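Long-range contacts in YfkN protein (Bacillus subtilis subsp. subtilis, PDB 3GVE), which belongs to the calcineurin-like phosphoesterase family of metal-binding proteins and carries a manganese ion and a magnesium ion side by side: residues 128-132 with 143-147; 190-194 with 225-231; 252-256 with 307-311. One frame throughout, in Å; residues are numbered along the deposited sequence.

Contact 1: residues 128-132 with 143-147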
ATOM      1  N   PRO A 128     -12.845 -23.049  11.106  1.00 10.49           N
ATOM      2  CA  PRO A 128     -11.506 -23.593  10.866  1.00 10.60           C
ATOM      3  C   PRO A 128     -10.655 -22.672   9.990  1.00  9.42           C
ATOM      4  O   PRO A 128     -11.133 -22.137   9.007  1.00 10.24           O
ATOM      5  CB  PRO A 128     -11.786 -24.891  10.101  1.00 12.70           C
ATOM      6  CG  PRO A 128     -13.149 -24.689   9.489  1.00 15.04           C
ATOM      7  CD  PRO A 128     -13.896 -23.873  10.492  1.00 12.76           C
ATOM      8  N   ILE A 129      -9.397 -22.526  10.368  1.00  9.89           N
ATOM      9  CA  ILE A 129      -8.389 -21.830   9.573  1.00  9.59           C
ATOM     10  C   ILE A 129      -7.378 -22.901   9.174  1.00  9.31           C
ATOM     11  O   ILE A 129      -6.740 -23.501  10.012  1.00 11.30           O
ATOM     12  CB  ILE A 129      -7.779 -20.666  10.371  1.00 10.30           C
ATOM     13  CG1 ILE A 129      -8.865 -19.606  10.589  1.00 11.93           C
ATOM     14  CG2 ILE A 129      -6.614 -20.064   9.626  1.00 10.88           C
ATOM     15  CD1 ILE A 129      -8.461 -18.455  11.524  1.00 12.54           C
ATOM     16  N   VAL A 130      -7.287 -23.164   7.887  1.00  8.45           N
ATOM     17  CA  VAL A 130      -6.550 -24.319   7.405  1.00  8.53           C
ATOM     18  C   VAL A 130      -5.304 -23.902   6.639  1.00  7.92           C
ATOM     19  O   VAL A 130      -5.266 -22.853   6.012  1.00  9.06           O
ATOM     20  CB  VAL A 130      -7.449 -25.239   6.513  1.00 10.10           C
ATOM     21  CG1 VAL A 130      -8.554 -25.889   7.381  1.00 11.04           C
ATOM     22  CG2 VAL A 130      -8.073 -24.454   5.347  1.00 10.16           C
ATOM     23  N   ASN A 131      -4.298 -24.755   6.686  1.00  8.13           N
ATOM     24  CA  ASN A 131      -3.113 -24.624   5.856  1.00  8.40           C
ATOM     25  C   ASN A 131      -2.409 -25.978   5.767  1.00  8.45           C
ATOM     26  O   ASN A 131      -2.175 -26.584   6.801  1.00  9.10           O
ATOM     27  CB  ASN A 131      -2.153 -23.572   6.400  1.00  8.61           C
ATOM     28  CG  ASN A 131      -0.814 -23.633   5.698  1.00  8.02           C
ATOM     29  OD1 ASN A 131       0.050 -24.399   6.090  1.00  9.08           O
ATOM     30  ND2 ASN A 131      -0.665 -22.886   4.621  1.00  8.54           N
ATOM     31  N   ALA A 132      -2.116 -26.414   4.563  1.00  9.01           N
ATOM     32  CA  ALA A 132      -1.593 -27.748   4.351  1.00  9.10           C
ATOM     33  C   ALA A 132      -0.095 -27.786   4.129  1.00  9.32           C
ATOM     34  O   ALA A 132       0.502 -28.834   4.299  1.00 10.45           O
ATOM     35  CB  ALA A 132      -2.313 -28.414   3.168  1.00 10.09           C
ATOM     36  N   TYR A 143      -0.284 -26.540  10.994  1.00  8.39           N
ATOM     37  CA  TYR A 143      -1.660 -26.058  11.157  1.00  9.11           C
ATOM     38  C   TYR A 143      -2.610 -27.172  10.753  1.00  9.38           C
ATOM     39  O   TYR A 143      -2.226 -28.111  10.101  1.00 10.34           O
ATOM     40  CB  TYR A 143      -1.904 -24.803  10.269  1.00  9.17           C
ATOM     41  CG  TYR A 143      -0.917 -23.720  10.602  1.00  9.27           C
ATOM     42  CD1 TYR A 143      -1.082 -22.936  11.724  1.00  9.72           C
ATOM     43  CD2 TYR A 143       0.234 -23.543   9.842  1.00  9.52           C
ATOM     44  CE1 TYR A 143      -0.145 -21.994  12.065  1.00  9.61           C
ATOM     45  CE2 TYR A 143       1.163 -22.615  10.170  1.00  9.17           C
ATOM     46  CZ  TYR A 143       0.977 -21.846  11.282  1.00  9.35           C
ATOM     47  OH  TYR A 143       1.925 -20.937  11.646  1.00  9.96           O
ATOM     48  N   THR A 144      -3.867 -27.027  11.126  1.00  9.57           N
ATOM     49  CA  THR A 144      -4.922 -27.901  10.629  1.00  9.53           C
ATOM     50  C   THR A 144      -4.833 -27.957   9.096  1.00  9.29           C
ATOM     51  O   THR A 144      -5.011 -26.942   8.439  1.00  9.03           O
ATOM     52  CB  THR A 144      -6.296 -27.306  10.999  1.00 10.58           C
ATOM     53  OG1 THR A 144      -6.317 -26.955  12.394  1.00 10.39           O
ATOM     54  CG2 THR A 144      -7.413 -28.265  10.699  1.00 12.91           C
ATOM     55  N   PRO A 145      -4.542 -29.121   8.521  1.00 10.12           N
ATOM     56  CA  PRO A 145      -4.290 -29.142   7.075  1.00 10.60           C
ATOM     57  C   PRO A 145      -5.523 -28.987   6.207  1.00 10.06           C
ATOM     58  O   PRO A 145      -5.406 -28.386   5.085  1.00 11.61           O
ATOM     59  CB  PRO A 145      -3.570 -30.464   6.832  1.00 11.43           C
ATOM     60  CG  PRO A 145      -4.146 -31.350   7.885  1.00 12.35           C
ATOM     61  CD  PRO A 145      -4.284 -30.439   9.148  1.00 11.90           C
ATOM     62  N   TYR A 146      -6.657 -29.441   6.688  1.00  9.73           N
ATOM     63  CA  TYR A 146      -7.902 -29.358   5.958  1.00  9.38           C
ATOM     64  C   TYR A 146      -8.981 -29.683   6.973  1.00 10.26           C
ATOM     65  O   TYR A 146      -8.659 -30.160   8.048  1.00 10.85           O
ATOM     66  CB  TYR A 146      -7.924 -30.353   4.786  1.00 11.08           C
ATOM     67  CG  TYR A 146      -7.976 -31.804   5.219  1.00 11.42           C
ATOM     68  CD1 TYR A 146      -9.176 -32.403   5.540  1.00 13.75           C
ATOM     69  CD2 TYR A 146      -6.823 -32.567   5.316  1.00 12.64           C
ATOM     70  CE1 TYR A 146      -9.240 -33.732   5.949  1.00 15.36           C
ATOM     71  CE2 TYR A 146      -6.882 -33.899   5.726  1.00 14.93           C
ATOM     72  CZ  TYR A 146      -8.094 -34.464   6.037  1.00 16.74           C
ATOM     73  OH  TYR A 146      -8.160 -35.780   6.449  1.00 21.01           O
ATOM     74  N   VAL A 147     -10.213 -29.396   6.564  0.50 10.08           N
ATOM     75  CA  VAL A 147     -11.402 -29.794   7.390  0.50 11.44           C
ATOM     76  C   VAL A 147     -12.441 -30.236   6.411  0.50 11.40           C
ATOM     77  O   VAL A 147     -12.488 -29.763   5.262  0.50 12.84           O
ATOM     78  CB  VAL A 147     -11.874 -28.648   8.303  0.50 13.02           C
ATOM     79  CG1 VAL A 147     -10.824 -28.262   9.308  0.50 14.83           C
ATOM     80  CG2 VAL A 147     -12.390 -27.523   7.506  0.50 12.91           C
TER
HETATM   81  O   HOH W   1      -6.315 -24.269  12.528  1.00 14.46           O
HETATM   82  O   HOH W   2       0.185 -27.482   7.904  1.00 13.00           O
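Asn131 and Thr144 join two segments whose end-to-end directions diverge by 114°, so they cross instead of pairing as strands. Their one direct hydrogen bond runs nearly straight from Asn131 N to Thr144 O (2.9 Å), and Val130 CA sends a C-H toward the same carbonyl oxygen. In return, Pro145 CA lies 3.3 Å from Asn131 O in a nearly straight CA-H...O contact (170°). Two waters extend this crossing: one donates to Ile129 O and is hydrogen-bonded to Thr144 OG1, the other lies between Asn131 O and Tyr143 N, the latter at a long 3.3 Å.

The side chains fill in around the crossing. In the conformer given, one of two, the Val147 methyls meet the CB-CG edge of Pro128, with CG2 3.5 Å from Pro128 CG and CG1 3.6 Å from Pro128 CB. In that conformer CG1 also meets Val130 CG1 at 3.8 Å, because Val130 turns this methyl anti to its carbonyl carbon (chi1 -67°). Ala132 CB rests 3.6 Å from Pro145 O, which is buried and has no polar partner in the model. The Asn131 amide stands perpendicular to the Tyr143 ring, OD1 approaching CD2 obliquely at 3.9 Å; Val134 N and Asn133 OD1 hold the two ends of that amide.

The crossing joins the short parallel pair 104-105/129-130 to the start of strand 146-154, which runs antiparallel to 160-170 at the edge of the large mixed sheet of the metallophosphoesterase fold. Tyr143 packs on helix 115-123, and Ala132 and Tyr146 lie against helix 192-205, placing the crossing between these two helices.

Contact 2: residues 190-194 with 225-231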
ATOM      1  N   GLN A 190       6.303 -26.574   2.175  1.00 11.05           N
ATOM      2  CA  GLN A 190       6.212 -27.462   1.048  1.00 10.86           C
ATOM      3  C   GLN A 190       5.630 -26.725  -0.159  1.00 11.15           C
ATOM      4  O   GLN A 190       4.771 -25.852  -0.026  1.00 11.32           O
ATOM      5  CB  GLN A 190       5.339 -28.650   1.448  1.00 11.76           C
ATOM      6  CG  GLN A 190       5.147 -29.719   0.389  1.00 12.25           C
ATOM      7  CD  GLN A 190       4.216 -30.821   0.849  1.00 12.98           C
ATOM      8  OE1 GLN A 190       3.367 -30.612   1.701  1.00 13.98           O
ATOM      9  NE2 GLN A 190       4.361 -32.000   0.258  1.00 14.74           N
ATOM     10  N   ASP A 191       6.125 -27.092  -1.333  1.00 11.66           N
ATOM     11  CA  ASP A 191       5.587 -26.602  -2.594  1.00 11.31           C
ATOM     12  C   ASP A 191       4.069 -26.723  -2.593  1.00 10.77           C
ATOM     13  O   ASP A 191       3.516 -27.712  -2.158  1.00 11.87           O
ATOM     14  CB  ASP A 191       6.163 -27.413  -3.763  1.00 12.03           C
ATOM     15  CG  ASP A 191       5.447 -27.143  -5.074  1.00 13.22           C
ATOM     16  OD1 ASP A 191       5.637 -26.050  -5.598  1.00 14.42           O
ATOM     17  OD2 ASP A 191       4.705 -28.006  -5.548  1.00 13.59           O
ATOM     18  N   ILE A 192       3.415 -25.691  -3.121  1.00 10.09           N
ATOM     19  CA  ILE A 192       1.959 -25.650  -3.160  1.00 10.08           C
ATOM     20  C   ILE A 192       1.314 -26.864  -3.855  1.00 10.24           C
ATOM     21  O   ILE A 192       0.497 -27.537  -3.249  1.00 10.70           O
ATOM     22  CB  ILE A 192       1.460 -24.312  -3.737  1.00 10.18           C
ATOM     23  CG1 ILE A 192       1.787 -23.196  -2.748  1.00 10.30           C
ATOM     24  CG2 ILE A 192      -0.048 -24.363  -4.012  1.00 10.04           C
ATOM     25  CD1 ILE A 192       1.599 -21.801  -3.315  1.00 10.74           C
ATOM     26  N   VAL A 193       1.691 -27.147  -5.112  1.00 10.67           N
ATOM     27  CA  VAL A 193       1.129 -28.298  -5.838  1.00 10.88           C
ATOM     28  C   VAL A 193       1.408 -29.629  -5.133  1.00 10.71           C
ATOM     29  O   VAL A 193       0.539 -30.491  -5.019  1.00 11.61           O
ATOM     30  CB  VAL A 193       1.620 -28.282  -7.304  1.00 11.59           C
ATOM     31  CG1 VAL A 193       1.381 -29.587  -8.033  1.00 12.62           C
ATOM     32  CG2 VAL A 193       1.063 -27.074  -8.071  1.00 13.61           C
ATOM     33  N   GLU A 194       2.644 -29.791  -4.654  1.00 12.13           N
ATOM     34  CA  GLU A 194       3.029 -31.027  -3.965  1.00 12.64           C
ATOM     35  C   GLU A 194       2.250 -31.207  -2.668  1.00 11.49           C
ATOM     36  O   GLU A 194       1.746 -32.269  -2.416  1.00 12.05           O
ATOM     37  CB  GLU A 194       4.530 -31.066  -3.666  1.00 15.19           C
ATOM     38  CG  GLU A 194       5.404 -31.266  -4.875  1.00 18.20           C
ATOM     39  CD  GLU A 194       6.875 -31.104  -4.566  1.00 21.82           C
ATOM     40  OE1 GLU A 194       7.257 -31.200  -3.388  1.00 21.60           O
ATOM     41  OE2 GLU A 194       7.650 -30.871  -5.509  1.00 24.26           O
ATOM     42  N   SER A 225       7.207 -24.409 -12.272  1.00 13.02           N
ATOM     43  CA  SER A 225       7.692 -25.571 -11.550  1.00 14.24           C
ATOM     44  C   SER A 225       7.556 -25.400 -10.052  1.00 12.52           C
ATOM     45  O   SER A 225       6.989 -24.447  -9.566  1.00 13.17           O
ATOM     46  CB  SER A 225       9.148 -25.831 -11.923  1.00 16.87           C
ATOM     47  OG  SER A 225       9.198 -26.369 -13.220  1.00 20.24           O
ATOM     48  N   SER A 226       8.068 -26.357  -9.303  0.50 13.31           N
ATOM     49  CA  SER A 226       7.868 -26.338  -7.856  0.50 14.58           C
ATOM     50  C   SER A 226       8.492 -25.106  -7.195  0.50 13.97           C
ATOM     51  O   SER A 226       9.517 -24.620  -7.643  0.50 14.77           O
ATOM     52  CB  SER A 226       8.434 -27.619  -7.232  0.50 17.50           C
ATOM     53  OG  SER A 226       9.778 -27.805  -7.594  0.50 20.82           O
ATOM     54  N   GLY A 227       7.862 -24.612  -6.141  1.00 13.84           N
ATOM     55  CA  GLY A 227       8.374 -23.481  -5.391  1.00 13.39           C
ATOM     56  C   GLY A 227       7.836 -22.144  -5.862  1.00 12.54           C
ATOM     57  O   GLY A 227       8.184 -21.105  -5.317  1.00 14.15           O
ATOM     58  N   ALA A 228       7.005 -22.171  -6.903  1.00 11.17           N
ATOM     59  CA  ALA A 228       6.432 -20.944  -7.463  1.00 11.06           C
ATOM     60  C   ALA A 228       5.597 -20.168  -6.446  1.00 10.54           C
ATOM     61  O   ALA A 228       4.841 -20.741  -5.678  1.00 11.36           O
ATOM     62  CB  ALA A 228       5.600 -21.264  -8.670  1.00 11.31           C
ATOM     63  N   GLU A 229       5.757 -18.853  -6.480  1.00  9.87           N
ATOM     64  CA  GLU A 229       5.016 -17.943  -5.621  1.00  9.70           C
ATOM     65  C   GLU A 229       3.532 -17.877  -5.979  1.00  9.09           C
ATOM     66  O   GLU A 229       2.684 -17.836  -5.092  1.00  9.65           O
ATOM     67  CB  GLU A 229       5.642 -16.547  -5.723  1.00 10.59           C
ATOM     68  CG  GLU A 229       4.995 -15.484  -4.828  1.00 11.33           C
ATOM     69  CD  GLU A 229       5.719 -14.144  -4.842  1.00 12.40           C
ATOM     70  OE1 GLU A 229       6.881 -14.103  -5.278  1.00 15.51           O
ATOM     71  OE2 GLU A 229       5.132 -13.147  -4.415  1.00 11.46           O
ATOM     72  N   ASN A 230       3.249 -17.844  -7.283  1.00  8.84           N
ATOM     73  CA  ASN A 230       1.905 -17.655  -7.823  1.00  8.79           C
ATOM     74  C   ASN A 230       1.504 -18.877  -8.646  1.00  8.76           C
ATOM     75  O   ASN A 230       1.734 -18.938  -9.830  1.00  9.79           O
ATOM     76  CB  ASN A 230       1.855 -16.349  -8.634  1.00  9.12           C
ATOM     77  CG  ASN A 230       1.954 -15.126  -7.735  1.00  9.82           C
ATOM     78  OD1 ASN A 230       1.136 -14.933  -6.856  1.00 10.58           O
ATOM     79  ND2 ASN A 230       2.968 -14.302  -7.957  1.00 10.52           N
ATOM     80  N   ALA A 231       0.898 -19.832  -7.965  1.00  8.63           N
ATOM     81  CA  ALA A 231       0.787 -21.197  -8.446  1.00  9.23           C
ATOM     82  C   ALA A 231      -0.603 -21.673  -8.846  1.00  8.60           C
ATOM     83  O   ALA A 231      -0.782 -22.852  -9.047  1.00  9.27           O
ATOM     84  CB  ALA A 231       1.373 -22.161  -7.383  1.00  9.82           C
TER
HETATM   85  O   HOH W   3       4.808 -23.444  -4.464  1.00 14.15           O
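Asp191 and Gly227 supply the one direct hydrogen bond of this contact: Gly227 N donates a nearly straight hydrogen bond to Asp191 OD1 over 2.7 Å. The donor meets the anti side of OD1, 32° out of the carboxylate plane. The second carboxylate oxygen turns to its own helix, where Glu194 N donates to Asp191 OD2 (2.9 Å) as the capping bond of helix 192-205. With CG anti to the backbone N (chi1 169°), the carboxylate lies between the helix start and the turn, one oxygen to each.

Water-mediated bonds reinforce the join. A single water donates to Asp191 OD1 and to Ala228 O and accepts from Ile192 N, bridging the first turn of the helix to the loop.

Van der Waals contacts flank the polar centre. Asp191 OD1 comes within 3.2 Å of Ser226 CA. In the Ser226 conformer given, one of two, CB also lies near the carboxylate, 3.7 Å from Asp191 CG, and near Glu194 OE2. On the buried side Ile192 CD1 touches both Ala231 CB and Ala228 O at 4.1 Å, next to Leu235 of helix 232-238.

The loop presents its amide through a type II beta turn from Ser225 to Ala228; Gly227 has the positive phi (93°) of the turn's third position. Further along, Glu229 accepts from His249, a magnesium ligand, through OE2, so the loop also reaches the second shell of the metal site.

One carboxylate thus caps a helix, grips a turn amide and anchors a bridging water. Three N-H or water donors around it, together with the helix N terminus, would be expected to favour the ionised form of Asp191.

Contact 3: residues 252-256 with 307-311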
ATOM      1  N   GLY A 252      -4.884  -8.615  -7.784  1.00  9.38           N
ATOM      2  CA  GLY A 252      -5.473  -8.444  -9.107  1.00  9.39           C
ATOM      3  C   GLY A 252      -6.927  -8.873  -9.191  1.00  9.15           C
ATOM      4  O   GLY A 252      -7.551  -9.095  -8.159  1.00  9.20           O
ATOM      5  N   LEU A 253      -7.455  -8.987 -10.415  1.00  9.56           N
ATOM      6  CA  LEU A 253      -8.826  -9.386 -10.641  1.00  9.18           C
ATOM      7  C   LEU A 253      -8.852 -10.666 -11.439  1.00  9.50           C
ATOM      8  O   LEU A 253      -8.145 -10.776 -12.467  1.00 11.00           O
ATOM      9  CB  LEU A 253      -9.600  -8.293 -11.429  1.00 10.93           C
ATOM     10  CG  LEU A 253      -9.627  -6.900 -10.790  1.00 12.62           C
ATOM     11  CD1 LEU A 253     -10.536  -5.966 -11.657  1.00 14.01           C
ATOM     12  CD2 LEU A 253     -10.101  -6.930  -9.398  1.00 12.88           C
ATOM     13  N   PHE A 254      -9.699 -11.588 -11.049  1.00  8.79           N
ATOM     14  CA  PHE A 254      -9.983 -12.737 -11.894  1.00  8.79           C
ATOM     15  C   PHE A 254     -11.400 -13.188 -11.595  1.00  8.90           C
ATOM     16  O   PHE A 254     -11.751 -13.317 -10.437  1.00  9.25           O
ATOM     17  CB  PHE A 254      -8.992 -13.895 -11.708  1.00  9.50           C
ATOM     18  CG  PHE A 254      -9.209 -14.984 -12.736  1.00  9.11           C
ATOM     19  CD1 PHE A 254      -8.584 -14.933 -13.965  1.00  9.40           C
ATOM     20  CD2 PHE A 254     -10.156 -15.962 -12.513  1.00  9.47           C
ATOM     21  CE1 PHE A 254      -8.838 -15.876 -14.939  1.00  9.78           C
ATOM     22  CE2 PHE A 254     -10.426 -16.924 -13.484  1.00  9.71           C
ATOM     23  CZ  PHE A 254      -9.768 -16.878 -14.711  1.00 10.56           C
ATOM     24  N   PRO A 255     -12.214 -13.437 -12.617  1.00  8.94           N
ATOM     25  CA  PRO A 255     -11.870 -13.335 -14.039  1.00 10.36           C
ATOM     26  C   PRO A 255     -11.637 -11.920 -14.505  1.00 10.86           C
ATOM     27  O   PRO A 255     -12.076 -10.998 -13.891  1.00 12.12           O
ATOM     28  CB  PRO A 255     -13.101 -13.928 -14.741  1.00 11.68           C
ATOM     29  CG  PRO A 255     -14.191 -13.830 -13.785  1.00 11.60           C
ATOM     30  CD  PRO A 255     -13.571 -13.962 -12.412  1.00 10.13           C
ATOM     31  N   SER A 256     -10.908 -11.799 -15.596  1.00 10.87           N
ATOM     32  CA  SER A 256     -10.758 -10.548 -16.321  1.00 13.29           C
ATOM     33  C   SER A 256     -10.329 -10.845 -17.753  1.00 13.94           C
ATOM     34  O   SER A 256      -9.777 -11.894 -18.060  1.00 13.51           O
ATOM     35  CB  SER A 256      -9.772  -9.610 -15.647  1.00 16.19           C
ATOM     36  OG  SER A 256      -8.480 -10.089 -15.785  1.00 19.36           O
ATOM     37  N   LYS A 307     -19.340 -21.537 -12.277  1.00 11.78           N
ATOM     38  CA  LYS A 307     -19.015 -20.194 -12.747  1.00 12.03           C
ATOM     39  C   LYS A 307     -18.221 -19.486 -11.649  1.00 11.01           C
ATOM     40  O   LYS A 307     -18.574 -19.648 -10.483  1.00 11.53           O
ATOM     41  CB  LYS A 307     -20.308 -19.430 -13.024  1.00 13.74           C
ATOM     42  CG  LYS A 307     -20.118 -18.028 -13.595  1.00 16.32           C
ATOM     43  CD  LYS A 307     -21.486 -17.363 -13.827  1.00 20.70           C
ATOM     44  CE  LYS A 307     -21.366 -15.886 -14.079  1.00 25.82           C
ATOM     45  NZ  LYS A 307     -20.775 -15.619 -15.358  1.00 29.33           N
ATOM     46  N   GLY A 308     -17.180 -18.719 -12.015  1.00 10.34           N
ATOM     47  CA  GLY A 308     -16.497 -17.795 -11.114  1.00  9.61           C
ATOM     48  C   GLY A 308     -16.746 -16.376 -11.547  1.00  9.19           C
ATOM     49  O   GLY A 308     -16.570 -16.060 -12.753  1.00 10.96           O
ATOM     50  N   SER A 309     -17.096 -15.506 -10.632  1.00  9.67           N
ATOM     51  CA  SER A 309     -17.303 -14.100 -10.931  1.00 10.13           C
ATOM     52  C   SER A 309     -16.889 -13.251  -9.766  1.00  9.13           C
ATOM     53  O   SER A 309     -16.687 -13.776  -8.638  1.00  9.01           O
ATOM     54  CB  SER A 309     -18.794 -13.858 -11.238  1.00 12.50           C
ATOM     55  OG  SER A 309     -19.647 -14.174 -10.206  1.00 15.13           O
ATOM     56  N   ILE A 310     -16.657 -11.983  -9.994  1.00  9.42           N
ATOM     57  CA  ILE A 310     -16.357 -11.085  -8.893  1.00  9.35           C
ATOM     58  C   ILE A 310     -17.299  -9.905  -9.020  1.00  9.68           C
ATOM     59  O   ILE A 310     -17.710  -9.561 -10.103  1.00 11.24           O
ATOM     60  CB  ILE A 310     -14.887 -10.631  -8.880  1.00  9.84           C
ATOM     61  CG1 ILE A 310     -14.487 -10.056 -10.253  1.00 11.22           C
ATOM     62  CG2 ILE A 310     -13.960 -11.803  -8.501  1.00 10.46           C
ATOM     63  CD1 ILE A 310     -13.085  -9.472 -10.286  1.00 11.80           C
ATOM     64  N   GLU A 311     -17.634  -9.293  -7.898  1.00 10.11           N
ATOM     65  CA  GLU A 311     -18.553  -8.153  -7.885  1.00 10.94           C
ATOM     66  C   GLU A 311     -17.915  -7.047  -7.085  1.00 10.03           C
ATOM     67  O   GLU A 311     -17.452  -7.270  -5.994  1.00  9.82           O
ATOM     68  CB  GLU A 311     -19.887  -8.564  -7.261  1.00 13.79           C
ATOM     69  CG  GLU A 311     -20.882  -7.411  -7.173  1.00 18.71           C
ATOM     70  CD  GLU A 311     -22.281  -7.838  -6.758  1.00 25.31           C
ATOM     71  OE1 GLU A 311     -22.453  -8.834  -6.045  1.00 28.22           O
ATOM     72  OE2 GLU A 311     -23.206  -7.132  -7.141  1.00 28.45           O
TER
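Ile310 turns CG2 anti to its carbonyl carbon and leaves CG1 between the backbone N and that carbon (chi1 52°), spreading its two branches over Leu253, Phe254 and Pro255. CG2 presses on the backbone, 3.3 Å from Phe254 O. The other branch, extended at chi2 (175°), carries CD1 to Leu253, 3.9 Å from CB and 4.0 Å from CD2, with the two side chains crossing at about a right angle.

Pro255, preceded by a cis peptide, lays its ring edge against strand 300-312, and CG lies 3.4 Å from Gly308 O. Beside it, Pro255 CD is 4.0 Å from Ser309 CA. Pro255 CB also lies over one face of the Phe254 ring, 4.1 Å above its plane and toward the rim. No hydrogen bond links the two segments.

The contact packs two beta sheets together, as in the beta-sandwich core of calcineurin-like phosphoesterases. Strand 253-254 is an antiparallel partner of 275-280, where backbone hydrogen bonds join Phe254 and Met279, whereas 300-312 is the outermost strand, within this chain, of the second sheet, beside 286-297. Tyr286 of that neighbouring strand touches both Leu253 and Ile310, and Leu253 additionally packs on Lys33 of the second subunit.

In the fold
From the N terminus, contact 1 (128-132 with 143-147) closes a short loop that includes strand 134-135. Contact 2 (190-194 with 225-231) follows, closing the longer excursion through helix 192-205 and strand 210-215 up to helix 232-238. Contact 3 (252-256 with 307-311) closes last, around a mostly beta region. The three are in series, neither nested nor crossing. Contacts 1 and 2 touch where Ala132 O approaches Gln190 OE1, and both involve helix 192-205. Contacts 1 and 3 lie on opposite sides of the chain's centre, about 25 Å between centres, yet both reach the large mixed sheet, which contact 3 joins to the sheet holding 286-297 and 300-312.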